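Local coordinates for protein antigen 43 (Escherichia coli, PDB 4KH3) that mediates bacterial self-association, letting Escherichia coli cells clump through a Velcro-like mechanism as an autotransporter adhesin, at residues A[113-118]-A[134-139]; A[278-283]-A[290-295]; A[194-199]-A[210-215]; A[322-327]-A[340-345]. All blocks are in the same frame, centred on the assembly; numbering follows the deposited sequence. Where two conformers were deposited one is given.

Overall arrangement
Antigen 43 shows how a long beta-helix is assembled by repeating one kind of contact between neighbouring coils and varying it where the coil path is interrupted. Along the chain the order is interaction 1, 3, 2, 4. Successive centres lie about 21, 26 and 21 Å apart, and those of interactions 1 and 4 about 52 Å apart on opposite sides of the chain's centre. Interactions 1, 3 and 4 each join successive coils: 115-117 with 134-136, 192-195 with 208-211, and the ends of 319-322 and 338-342. Interaction 2 instead braces the base of a hairpin. None touches another; each is a local joint, consistent with an elongated, probably stalk-like adhesin built coil upon coil.

Interaction 1 of 4, residues A[113-118]-A[134-139]; sequences GGKAAG and LATGTI
A116 and A135 sit at the middle of a parallel beta ladder between two successive coils of the beta-helix, the solenoid expected of a pectate-lyase-like autotransporter stalk. In each strand every second residue turns both its N-H and its C=O to the partner: A116 on one side, L134 and T136 on the other. A116 N donates to L134 O at 2.8 Å with an N-H...O angle of 162°, and A116 O receives T136 N at 2.8 Å. The ladder is continued at one end by L134 N, which gives a longer bond of 3.1 Å to G114 O, and at the other by G118 N, which reaches T136 O at 2.7 Å. The backbone polar groups of K115 and A117 turn to the preceding coil, K115 bonding to G95 and A97, A117 to A97 and N99. A116 O accepts a second bond: a water donates to it at 2.7 Å and also bonds T138 OG1, tying the start of the next bend to the ladder.

On the face bearing K115, A117, L134 and T136, the extended lysine chain runs alongside L134; its methylenes rest on L134 CD2, with K115 CD at 3.9 Å. A116 and A135 face the other way, onto Q127. T136 has OG1 between its backbone N and carbonyl carbon (chi1 63°), which sets that hydroxyl against A117 CB at 3.4 Å.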
loop_
_atom_site.group_PDB
_atom_site.type_symbol
_atom_site.label_atom_id
_atom_site.label_comp_id
_atom_site.label_asym_id
_atom_site.label_seq_id
_atom_site.Cartn_x
_atom_site.Cartn_y
_atom_site.Cartn_z
ATOM N N GLY A 113 -30.025 -16.559 12.640
ATOM C CA GLY A 113 -31.134 -17.070 11.852
ATOM C C GLY A 113 -31.761 -16.075 10.898
ATOM O O GLY A 113 -32.486 -16.454 9.981
ATOM N N GLY A 114 -31.484 -14.797 11.117
ATOM C CA GLY A 114 -31.956 -13.755 10.233
ATOM C C GLY A 114 -31.197 -13.733 8.922
ATOM O O GLY A 114 -30.034 -14.159 8.841
ATOM N N LYS A 115 -31.862 -13.237 7.881
ATOM C CA LYS A 115 -31.253 -13.143 6.559
ATOM C C LYS A 115 -31.586 -11.828 5.843
ATOM O O LYS A 115 -32.746 -11.565 5.517
ATOM C CB LYS A 115 -31.664 -14.341 5.704
ATOM C CG LYS A 115 -31.151 -14.260 4.277
ATOM C CD LYS A 115 -31.549 -15.488 3.478
ATOM C CE LYS A 115 -31.029 -15.402 2.053
ATOM N NZ LYS A 115 -31.303 -16.666 1.301
ATOM N N ALA A 116 -30.560 -11.010 5.613
ATOM C CA ALA A 116 -30.693 -9.766 4.853
ATOM C C ALA A 116 -30.187 -9.933 3.427
ATOM O O ALA A 116 -28.979 -10.090 3.192
ATOM C CB ALA A 116 -29.925 -8.630 5.527
ATOM N N ALA A 117 -31.113 -9.876 2.475
ATOM C CA ALA A 117 -30.763 -10.024 1.074
ATOM C C ALA A 117 -30.874 -8.684 0.346
ATOM O O ALA A 117 -31.907 -8.018 0.409
ATOM C CB ALA A 117 -31.647 -11.068 0.431
ATOM N N GLY A 118 -29.809 -8.279 -0.340
ATOM C CA GLY A 118 -29.849 -7.039 -1.107
ATOM C C GLY A 118 -29.968 -5.721 -0.338
ATOM O O GLY A 118 -30.582 -4.767 -0.824
ATOM N N LEU A 134 -27.020 -13.808 8.465
ATOM C CA LEU A 134 -26.598 -13.929 7.065
ATOM C C LEU A 134 -26.990 -12.702 6.249
ATOM O O LEU A 134 -28.123 -12.199 6.350
ATOM C CB LEU A 134 -27.167 -15.207 6.411
ATOM C CG LEU A 134 -26.985 -15.380 4.891
ATOM C CD1 LEU A 134 -25.528 -15.635 4.491
ATOM C CD2 LEU A 134 -27.887 -16.471 4.313
ATOM N N ALA A 135 -26.049 -12.217 5.443
ATOM C CA ALA A 135 -26.363 -11.187 4.451
ATOM C C ALA A 135 -25.921 -11.630 3.053
ATOM O O ALA A 135 -24.792 -12.100 2.856
ATOM C CB ALA A 135 -25.723 -9.870 4.809
ATOM N N THR A 136 -26.810 -11.483 2.078
ATOM C CA THR A 136 -26.429 -11.760 0.708
ATOM C C THR A 136 -26.666 -10.521 -0.146
ATOM O O THR A 136 -27.567 -9.730 0.130
ATOM C CB THR A 136 -27.240 -12.927 0.115
ATOM O OG1 THR A 136 -28.622 -12.563 0.069
ATOM C CG2 THR A 136 -27.095 -14.183 0.961
ATOM N N GLY A 137 -25.875 -10.376 -1.205
ATOM C CA GLY A 137 -26.076 -9.308 -2.161
ATOM C C GLY A 137 -25.970 -7.925 -1.548
ATOM O O GLY A 137 -26.625 -6.998 -2.006
ATOM N N THR A 138 -25.145 -7.768 -0.517
ATOM C CA THR A 138 -25.038 -6.467 0.112
ATOM C C THR A 138 -24.217 -5.532 -0.762
ATOM O O THR A 138 -23.163 -5.908 -1.271
ATOM C CB THR A 138 -24.434 -6.528 1.530
ATOM O OG1 THR A 138 -24.996 -7.631 2.254
ATOM C CG2 THR A 138 -24.730 -5.224 2.281
ATOM N N ILE A 139 -24.733 -4.323 -0.956
ATOM C CA ILE A 139 -24.018 -3.261 -1.651
ATOM C C ILE A 139 -23.595 -2.241 -0.602
ATOM O O ILE A 139 -24.441 -1.637 0.060
ATOM C CB ILE A 139 -24.928 -2.569 -2.677
ATOM C CG1 ILE A 139 -25.650 -3.613 -3.535
ATOM C CG2 ILE A 139 -24.146 -1.585 -3.524
ATOM C CD1 ILE A 139 -24.721 -4.510 -4.330
HETATM O O HOH W 1 -27.821 -7.752 2.562
#

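Interaction 2 of 4, residues A[278-283]-A[290-295]; sequences NRLGAF and ADNVVL
N278 ND2 spends its hydrogens on two acceptors, N292 O at 2.8 Å and a water at 2.9 Å, and so braces the base of the beta hairpin 281-286/289-291 that interrupts the coils of the beta-helix. The bond to N292 O is nearly straight at 160° and lies in the plane of the N278 amide. The same water accepts from V294 N, and it rests over the centre of the F283 ring, 3.2 Å above its plane. The other end is fixed too: N278 OD1 accepts L280 N at 2.8 Å, an Asx turn within the type I turn from N278 to G281. CG stands between the backbone N and the carbonyl carbon (chi1 51°), which lets ND2 reach N292 O while OD1 stays on L280 N.

V294 supplies the apolar counterpart. Its CG2 lies against a face of the N278 amide, 3.6 Å from N278 ND2, and meets L280 CD1 at 3.7 Å, leucine and valine crossing at about a right angle. R279, salt-bridged through NH2 to D315 and E296, turns one guanidinium face to the same valine, whose CG1 stands 3.8 Å above that plane, offset toward its rim.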
loop_
_atom_site.group_PDB
_atom_site.type_symbol
_atom_site.label_atom_id
_atom_site.label_comp_id
_atom_site.label_asym_id
_atom_site.label_seq_id
_atom_site.Cartn_x
_atom_site.Cartn_y
_atom_site.Cartn_z
ATOM N N ASN A 278 6.182 -16.990 -9.565
ATOM C CA ASN A 278 6.052 -15.806 -10.389
ATOM C C ASN A 278 6.375 -16.211 -11.810
ATOM O O ASN A 278 6.443 -17.407 -12.114
ATOM C CB ASN A 278 6.947 -14.666 -9.889
ATOM C CG ASN A 278 8.387 -15.096 -9.671
ATOM O OD1 ASN A 278 8.974 -15.811 -10.492
ATOM N ND2 ASN A 278 8.971 -14.650 -8.558
ATOM N N ARG A 279 6.600 -15.229 -12.674
ATOM C CA ARG A 279 6.837 -15.516 -14.081
ATOM C C ARG A 279 8.199 -16.175 -14.308
ATOM O O ARG A 279 8.531 -16.548 -15.426
ATOM C CB ARG A 279 6.704 -14.241 -14.920
ATOM C CG ARG A 279 7.699 -13.136 -14.588
ATOM C CD ARG A 279 7.638 -12.066 -15.664
ATOM N NE ARG A 279 8.277 -10.811 -15.291
ATOM C CZ ARG A 279 9.575 -10.559 -15.438
ATOM N NH1 ARG A 279 10.385 -11.488 -15.931
ATOM N NH2 ARG A 279 10.069 -9.378 -15.077
ATOM N N LEU A 280 8.979 -16.326 -13.244
ATOM C CA LEU A 280 10.277 -16.970 -13.352
ATOM C C LEU A 280 10.311 -18.294 -12.606
ATOM O O LEU A 280 11.346 -18.950 -12.556
ATOM C CB LEU A 280 11.384 -16.052 -12.836
ATOM C CG LEU A 280 11.672 -14.822 -13.697
ATOM C CD1 LEU A 280 12.981 -14.153 -13.282
ATOM C CD2 LEU A 280 11.705 -15.207 -15.173
ATOM N N GLY A 281 9.184 -18.685 -12.023
ATOM C CA GLY A 281 9.098 -19.967 -11.339
ATOM C C GLY A 281 8.844 -19.810 -9.854
ATOM O O GLY A 281 8.378 -18.762 -9.397
ATOM N N ALA A 282 9.149 -20.855 -9.097
ATOM C CA ALA A 282 8.969 -20.831 -7.651
ATOM C C ALA A 282 9.830 -19.742 -7.041
ATOM O O ALA A 282 10.905 -19.431 -7.552
ATOM C CB ALA A 282 9.320 -22.175 -7.043
ATOM N N PHE A 283 9.330 -19.154 -5.963
ATOM C CA PHE A 283 10.060 -18.148 -5.214
ATOM C C PHE A 283 9.600 -18.254 -3.782
ATOM O O PHE A 283 8.521 -18.779 -3.511
ATOM C CB PHE A 283 9.802 -16.732 -5.752
ATOM C CG PHE A 283 8.471 -16.146 -5.342
ATOM C CD1 PHE A 283 8.343 -15.415 -4.165
ATOM C CD2 PHE A 283 7.351 -16.311 -6.144
ATOM C CE1 PHE A 283 7.129 -14.883 -3.789
ATOM C CE2 PHE A 283 6.132 -15.772 -5.776
ATOM C CZ PHE A 283 6.021 -15.055 -4.599
ATOM N N ALA A 290 15.289 -14.963 1.150
ATOM C CA ALA A 290 14.520 -14.791 -0.085
ATOM C C ALA A 290 15.195 -15.469 -1.277
ATOM O O ALA A 290 16.421 -15.469 -1.389
ATOM C CB ALA A 290 14.298 -13.296 -0.378
ATOM N N ASP A 291 14.400 -16.047 -2.167
ATOM C CA ASP A 291 14.941 -16.613 -3.398
ATOM C C ASP A 291 13.964 -16.451 -4.569
ATOM O O ASP A 291 12.779 -16.775 -4.445
ATOM C CB ASP A 291 15.309 -18.092 -3.205
ATOM C CG ASP A 291 15.924 -18.712 -4.456
ATOM O OD1 ASP A 291 16.667 -18.018 -5.181
ATOM O OD2 ASP A 291 15.662 -19.900 -4.724
ATOM N N ASN A 292 14.483 -15.949 -5.691
ATOM C CA ASN A 292 13.735 -15.781 -6.943
ATOM C C ASN A 292 12.594 -14.767 -6.858
ATOM O O ASN A 292 11.600 -14.858 -7.579
ATOM C CB ASN A 292 13.240 -17.125 -7.499
ATOM C CG ASN A 292 12.780 -17.026 -8.950
ATOM O OD1 ASN A 292 13.301 -16.217 -9.727
ATOM N ND2 ASN A 292 11.789 -17.834 -9.313
ATOM N N VAL A 293 12.743 -13.792 -5.974
ATOM C CA VAL A 293 11.780 -12.716 -5.893
ATOM C C VAL A 293 11.869 -11.863 -7.169
ATOM O O VAL A 293 12.954 -11.483 -7.608
ATOM C CB VAL A 293 11.974 -11.881 -4.610
ATOM C CG1 VAL A 293 11.183 -10.599 -4.685
ATOM C CG2 VAL A 293 11.560 -12.703 -3.380
ATOM N N VAL A 294 10.723 -11.612 -7.793
ATOM C CA VAL A 294 10.678 -10.737 -8.957
ATOM C C VAL A 294 9.971 -9.458 -8.544
ATOM O O VAL A 294 8.876 -9.498 -7.968
ATOM C CB VAL A 294 9.951 -11.406 -10.144
ATOM C CG1 VAL A 294 9.574 -10.371 -11.224
ATOM C CG2 VAL A 294 10.813 -12.516 -10.726
ATOM N N LEU A 295 10.614 -8.332 -8.829
ATOM C CA LEU A 295 10.166 -7.036 -8.356
ATOM C C LEU A 295 9.929 -6.072 -9.499
ATOM O O LEU A 295 10.875 -5.612 -10.123
ATOM C CB LEU A 295 11.228 -6.434 -7.440
ATOM C CG LEU A 295 11.560 -7.192 -6.160
ATOM C CD1 LEU A 295 12.780 -6.538 -5.495
ATOM C CD2 LEU A 295 10.368 -7.202 -5.229
HETATM O O HOH W 2 8.218 -12.864 -6.434
#

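Interaction 3 of 4, residues A[194-199]-A[210-215]; sequences TVHGEA and YVHNGG
The imidazole of H212 lies obliquely against the methyl of T194, whose CG2 stands 3.4 Å from H212 NE2, at a corner where two successive coils of the parallel beta-helix turn together. H196 is the second neighbour of that ring. The two histidines lie side by side and point the same way, their centroids 4.8 Å apart and their planes at 51°, an oblique pair. The H196 CB leaves its backbone away from the neighbouring coil, but CG is anti to the carbonyl carbon (chi1 -55°), and this brings the ring back alongside H212, with CE1 touching H212 CG and ND1. H196 ND1 and H212 ND1 are 4.4 Å apart, close enough that protonating both rings at once would probably be disfavoured.

In the backbone that carries them, the strands 192-195 and 208-211 pair in parallel: V195 N donates to Y210 O, and V195 O accepts H212 N at 2.9 Å. V195 and V211 face the other side of the ladder, V195 against Q209 and I176. Segment 210-215 then leaves the ladder through a type II turn from H212 to G215, with G214 at positive phi. The CA of G215 comes close to two carbonyls of the other coil, H196 O and G197 O, each at 3.4 Å.

Three waters join the two bends. One bridges G197 O and G214 O, another H196 O and N213 O. The third, lying in the plane of the H196 ring at its edge, is 2.7 Å from H196 ND1 and donates to N213 O.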
loop_
_atom_site.group_PDB
_atom_site.type_symbol
_atom_site.label_atom_id
_atom_site.label_comp_id
_atom_site.label_asym_id
_atom_site.label_seq_id
_atom_site.Cartn_x
_atom_site.Cartn_y
_atom_site.Cartn_z
ATOM N N THR A 194 -11.604 -5.080 5.983
ATOM C CA THR A 194 -10.693 -5.305 7.078
ATOM C C THR A 194 -11.027 -6.678 7.599
ATOM O O THR A 194 -12.173 -6.944 7.949
ATOM C CB THR A 194 -10.942 -4.297 8.211
ATOM O OG1 THR A 194 -10.868 -2.969 7.689
ATOM C CG2 THR A 194 -9.913 -4.464 9.308
ATOM N N VAL A 195 -10.032 -7.551 7.661
ATOM C CA VAL A 195 -10.274 -8.941 8.016
ATOM C C VAL A 195 -9.677 -9.331 9.370
ATOM O O VAL A 195 -8.471 -9.500 9.490
ATOM C CB VAL A 195 -9.685 -9.877 6.953
ATOM C CG1 VAL A 195 -9.991 -11.327 7.293
ATOM C CG2 VAL A 195 -10.210 -9.503 5.564
ATOM N N HIS A 196 -10.523 -9.484 10.384
ATOM C CA HIS A 196 -10.096 -10.114 11.628
ATOM C C HIS A 196 -10.508 -11.571 11.619
ATOM O O HIS A 196 -9.914 -12.390 12.319
ATOM C CB HIS A 196 -10.712 -9.427 12.839
ATOM C CG HIS A 196 -10.447 -7.963 12.898
ATOM N ND1 HIS A 196 -9.276 -7.439 13.405
ATOM C CD2 HIS A 196 -11.195 -6.901 12.507
ATOM C CE1 HIS A 196 -9.317 -6.122 13.325
ATOM N NE2 HIS A 196 -10.470 -5.769 12.786
ATOM N N GLY A 197 -11.534 -11.885 10.827
ATOM C CA GLY A 197 -12.052 -13.241 10.745
ATOM C C GLY A 197 -11.552 -13.951 9.503
ATOM O O GLY A 197 -10.341 -14.041 9.288
ATOM N N GLU A 198 -12.486 -14.436 8.684
ATOM C CA GLU A 198 -12.150 -15.083 7.418
ATOM C C GLU A 198 -12.735 -14.365 6.193
ATOM O O GLU A 198 -13.908 -13.966 6.182
ATOM C CB GLU A 198 -12.645 -16.536 7.412
ATOM C CG GLU A 198 -12.128 -17.411 8.535
ATOM C CD GLU A 198 -11.119 -18.435 8.061
ATOM O OE1 GLU A 198 -10.847 -18.485 6.838
ATOM O OE2 GLU A 198 -10.601 -19.190 8.915
ATOM N N ALA A 199 -11.918 -14.228 5.152
ATOM C CA ALA A 199 -12.398 -13.763 3.857
ATOM C C ALA A 199 -12.061 -14.793 2.777
ATOM O O ALA A 199 -10.889 -15.109 2.554
ATOM C CB ALA A 199 -11.796 -12.399 3.506
ATOM N N TYR A 210 -7.354 -5.532 3.959
ATOM C CA TYR A 210 -6.404 -5.513 5.064
ATOM C C TYR A 210 -6.660 -6.703 5.976
ATOM O O TYR A 210 -7.714 -6.820 6.607
ATOM C CB TYR A 210 -6.521 -4.225 5.877
ATOM C CG TYR A 210 -6.464 -2.962 5.059
ATOM C CD1 TYR A 210 -5.255 -2.396 4.709
ATOM C CD2 TYR A 210 -7.623 -2.315 4.669
ATOM C CE1 TYR A 210 -5.196 -1.228 3.976
ATOM C CE2 TYR A 210 -7.581 -1.143 3.936
ATOM C CZ TYR A 210 -6.361 -0.607 3.585
ATOM O OH TYR A 210 -6.299 0.560 2.840
ATOM N N VAL A 211 -5.682 -7.591 6.034
ATOM C CA VAL A 211 -5.785 -8.773 6.853
ATOM C C VAL A 211 -5.013 -8.520 8.130
ATOM O O VAL A 211 -3.782 -8.406 8.122
ATOM C CB VAL A 211 -5.205 -9.984 6.137
ATOM C CG1 VAL A 211 -5.382 -11.228 6.999
ATOM C CG2 VAL A 211 -5.876 -10.131 4.758
ATOM N N HIS A 212 -5.756 -8.404 9.223
ATOM C CA HIS A 212 -5.175 -8.119 10.517
ATOM C C HIS A 212 -4.717 -9.386 11.227
ATOM O O HIS A 212 -4.978 -10.505 10.773
ATOM C CB HIS A 212 -6.170 -7.336 11.372
ATOM C CG HIS A 212 -6.323 -5.911 10.948
ATOM N ND1 HIS A 212 -6.106 -4.849 11.800
ATOM C CD2 HIS A 212 -6.640 -5.366 9.748
ATOM C CE1 HIS A 212 -6.300 -3.717 11.150
ATOM N NE2 HIS A 212 -6.626 -4.002 9.902
ATOM N N ASN A 213 -3.999 -9.183 12.325
ATOM C CA ASN A 213 -3.545 -10.250 13.203
ATOM C C ASN A 213 -4.679 -11.238 13.523
ATOM O O ASN A 213 -5.754 -10.840 13.980
ATOM C CB ASN A 213 -2.988 -9.608 14.484
ATOM C CG ASN A 213 -2.534 -10.625 15.502
ATOM O OD1 ASN A 213 -2.054 -11.703 15.157
ATOM N ND2 ASN A 213 -2.688 -10.287 16.773
ATOM N N GLY A 214 -4.445 -12.520 13.254
ATOM C CA GLY A 214 -5.448 -13.547 13.475
ATOM C C GLY A 214 -6.454 -13.690 12.335
ATOM O O GLY A 214 -7.287 -14.601 12.335
ATOM N N GLY A 215 -6.396 -12.791 11.359
ATOM C CA GLY A 215 -7.299 -12.876 10.223
ATOM C C GLY A 215 -6.734 -13.749 9.121
ATOM O O GLY A 215 -5.519 -13.901 8.996
HETATM O O HOH W 3 -8.393 -11.954 14.573
HETATM O O HOH W 4 -7.030 -8.581 14.353
HETATM O O HOH W 5 -8.770 -16.343 10.939
#

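Interaction 4 of 4, residues A[322-327]-A[340-345]; sequences IRNGGA and LADSGA
I322 N donates to L340 O at 2.8 Å, the donor lying almost in line with the carbonyl (C=O...N 174°), where the ends of strands 319-322 and 338-342 meet as neighbouring coils of the beta-helix turn a corner. Beside it a water donates to D342 OD1 at 2.8 Å and only weakly to I322 O, at 3.4 Å. G325 N reaches G344 O at 3.1 Å, coming from above the carbonyl plane and not on a lone pair. Between these two backbone bonds the coils meet through an apolar patch: I322 CG2 lies against A345 CB at 3.6 Å, and A345 CB also touches R323 O. I322 CG2 is anti to its backbone N, which aims the branch at A345, while I322 also packs on V347 of strand 346-350.

Each segment is shaped by a turn of its own. R323 to G326 form a type II turn and D342 to A345 a type I turn, closed by G326 N to R323 O and by A345 N to D342 O. D342 reinforces the second as an Asx turn, OD2 accepting G344 N at 3.1 Å from above the carboxylate plane. Its CG sits between the backbone N and the carbonyl carbon (chi1 59°), and this folds the carboxylate over the turn and against N324 CB.

Further out, R323 NE forms a salt bridge with D321, and S343 OG bonds to N378 N and D381 OD2.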
loop_
_atom_site.group_PDB
_atom_site.type_symbol
_atom_site.label_atom_id
_atom_site.label_comp_id
_atom_site.label_asym_id
_atom_site.label_seq_id
_atom_site.Cartn_x
_atom_site.Cartn_y
_atom_site.Cartn_z
ATOM N N ILE A 322 18.764 -3.120 0.117
ATOM C CA ILE A 322 19.610 -3.930 0.986
ATOM C C ILE A 322 20.164 -3.102 2.121
ATOM O O ILE A 322 20.979 -2.208 1.910
ATOM C CB ILE A 322 20.772 -4.603 0.245
ATOM C CG1 ILE A 322 20.260 -5.367 -0.973
ATOM C CG2 ILE A 322 21.500 -5.558 1.189
ATOM C CD1 ILE A 322 20.506 -4.651 -2.268
ATOM N N ARG A 323 19.691 -3.393 3.326
ATOM C CA ARG A 323 20.120 -2.670 4.511
ATOM C C ARG A 323 21.553 -3.010 4.861
ATOM O O ARG A 323 22.138 -3.968 4.332
ATOM C CB ARG A 323 19.232 -3.016 5.701
ATOM C CG ARG A 323 17.774 -2.669 5.495
ATOM C CD ARG A 323 17.579 -1.175 5.383
ATOM N NE ARG A 323 16.304 -0.858 4.748
ATOM C CZ ARG A 323 15.119 -0.937 5.351
ATOM N NH1 ARG A 323 15.026 -1.327 6.619
ATOM N NH2 ARG A 323 14.020 -0.629 4.677
ATOM N N ASN A 324 22.113 -2.209 5.755
ATOM C CA ASN A 324 23.398 -2.506 6.340
ATOM C C ASN A 324 23.326 -3.886 6.965
ATOM O O ASN A 324 22.428 -4.165 7.756
ATOM C CB ASN A 324 23.715 -1.475 7.418
ATOM C CG ASN A 324 25.192 -1.171 7.514
ATOM O OD1 ASN A 324 26.035 -2.053 7.328
ATOM N ND2 ASN A 324 25.517 0.089 7.791
ATOM N N GLY A 325 24.254 -4.759 6.597
ATOM C CA GLY A 325 24.308 -6.081 7.196
ATOM C C GLY A 325 23.411 -7.087 6.503
ATOM O O GLY A 325 23.277 -8.235 6.947
ATOM N N GLY A 326 22.789 -6.651 5.410
ATOM C CA GLY A 326 21.982 -7.536 4.593
ATOM C C GLY A 326 22.767 -8.000 3.386
ATOM O O GLY A 326 23.750 -7.368 2.980
ATOM N N ALA A 327 22.335 -9.102 2.795
ATOM C CA ALA A 327 23.040 -9.647 1.647
ATOM C C ALA A 327 22.080 -9.932 0.513
ATOM O O ALA A 327 20.961 -10.389 0.745
ATOM C CB ALA A 327 23.763 -10.912 2.032
ATOM N N LEU A 340 18.734 0.321 -3.703
ATOM C CA LEU A 340 19.104 1.068 -2.504
ATOM C C LEU A 340 20.036 0.190 -1.682
ATOM O O LEU A 340 19.645 -0.874 -1.212
ATOM C CB LEU A 340 17.866 1.399 -1.662
ATOM C CG LEU A 340 16.682 2.064 -2.365
ATOM C CD1 LEU A 340 15.538 2.271 -1.388
ATOM C CD2 LEU A 340 17.107 3.383 -2.967
ATOM N N ALA A 341 21.271 0.624 -1.502
ATOM C CA ALA A 341 22.232 -0.186 -0.778
ATOM C C ALA A 341 23.201 0.716 -0.041
ATOM O O ALA A 341 23.308 1.892 -0.360
ATOM C CB ALA A 341 22.982 -1.094 -1.751
ATOM N N ASP A 342 23.897 0.182 0.956
ATOM C CA ASP A 342 25.055 0.895 1.492
ATOM C C ASP A 342 26.300 0.020 1.485
ATOM O O ASP A 342 26.228 -1.172 1.204
ATOM C CB ASP A 342 24.793 1.496 2.873
ATOM C CG ASP A 342 24.411 0.465 3.892
ATOM O OD1 ASP A 342 23.207 0.140 3.958
ATOM O OD2 ASP A 342 25.306 -0.008 4.628
ATOM N N SER A 343 27.442 0.636 1.781
ATOM C CA SER A 343 28.739 -0.024 1.682
ATOM C C SER A 343 28.917 -1.132 2.718
ATOM O O SER A 343 29.819 -1.967 2.589
ATOM C CB SER A 343 29.880 1.003 1.787
ATOM O OG SER A 343 29.793 1.755 2.988
ATOM N N GLY A 344 28.056 -1.134 3.736
ATOM C CA GLY A 344 28.048 -2.190 4.731
ATOM C C GLY A 344 27.186 -3.385 4.339
ATOM O O GLY A 344 26.963 -4.294 5.138
ATOM N N ALA A 345 26.691 -3.386 3.106
ATOM C CA ALA A 345 25.899 -4.498 2.619
ATOM C C ALA A 345 26.761 -5.430 1.779
ATOM O O ALA A 345 27.870 -5.083 1.395
ATOM C CB ALA A 345 24.716 -3.994 1.816
HETATM O O HOH W 6 20.743 0.954 3.004
#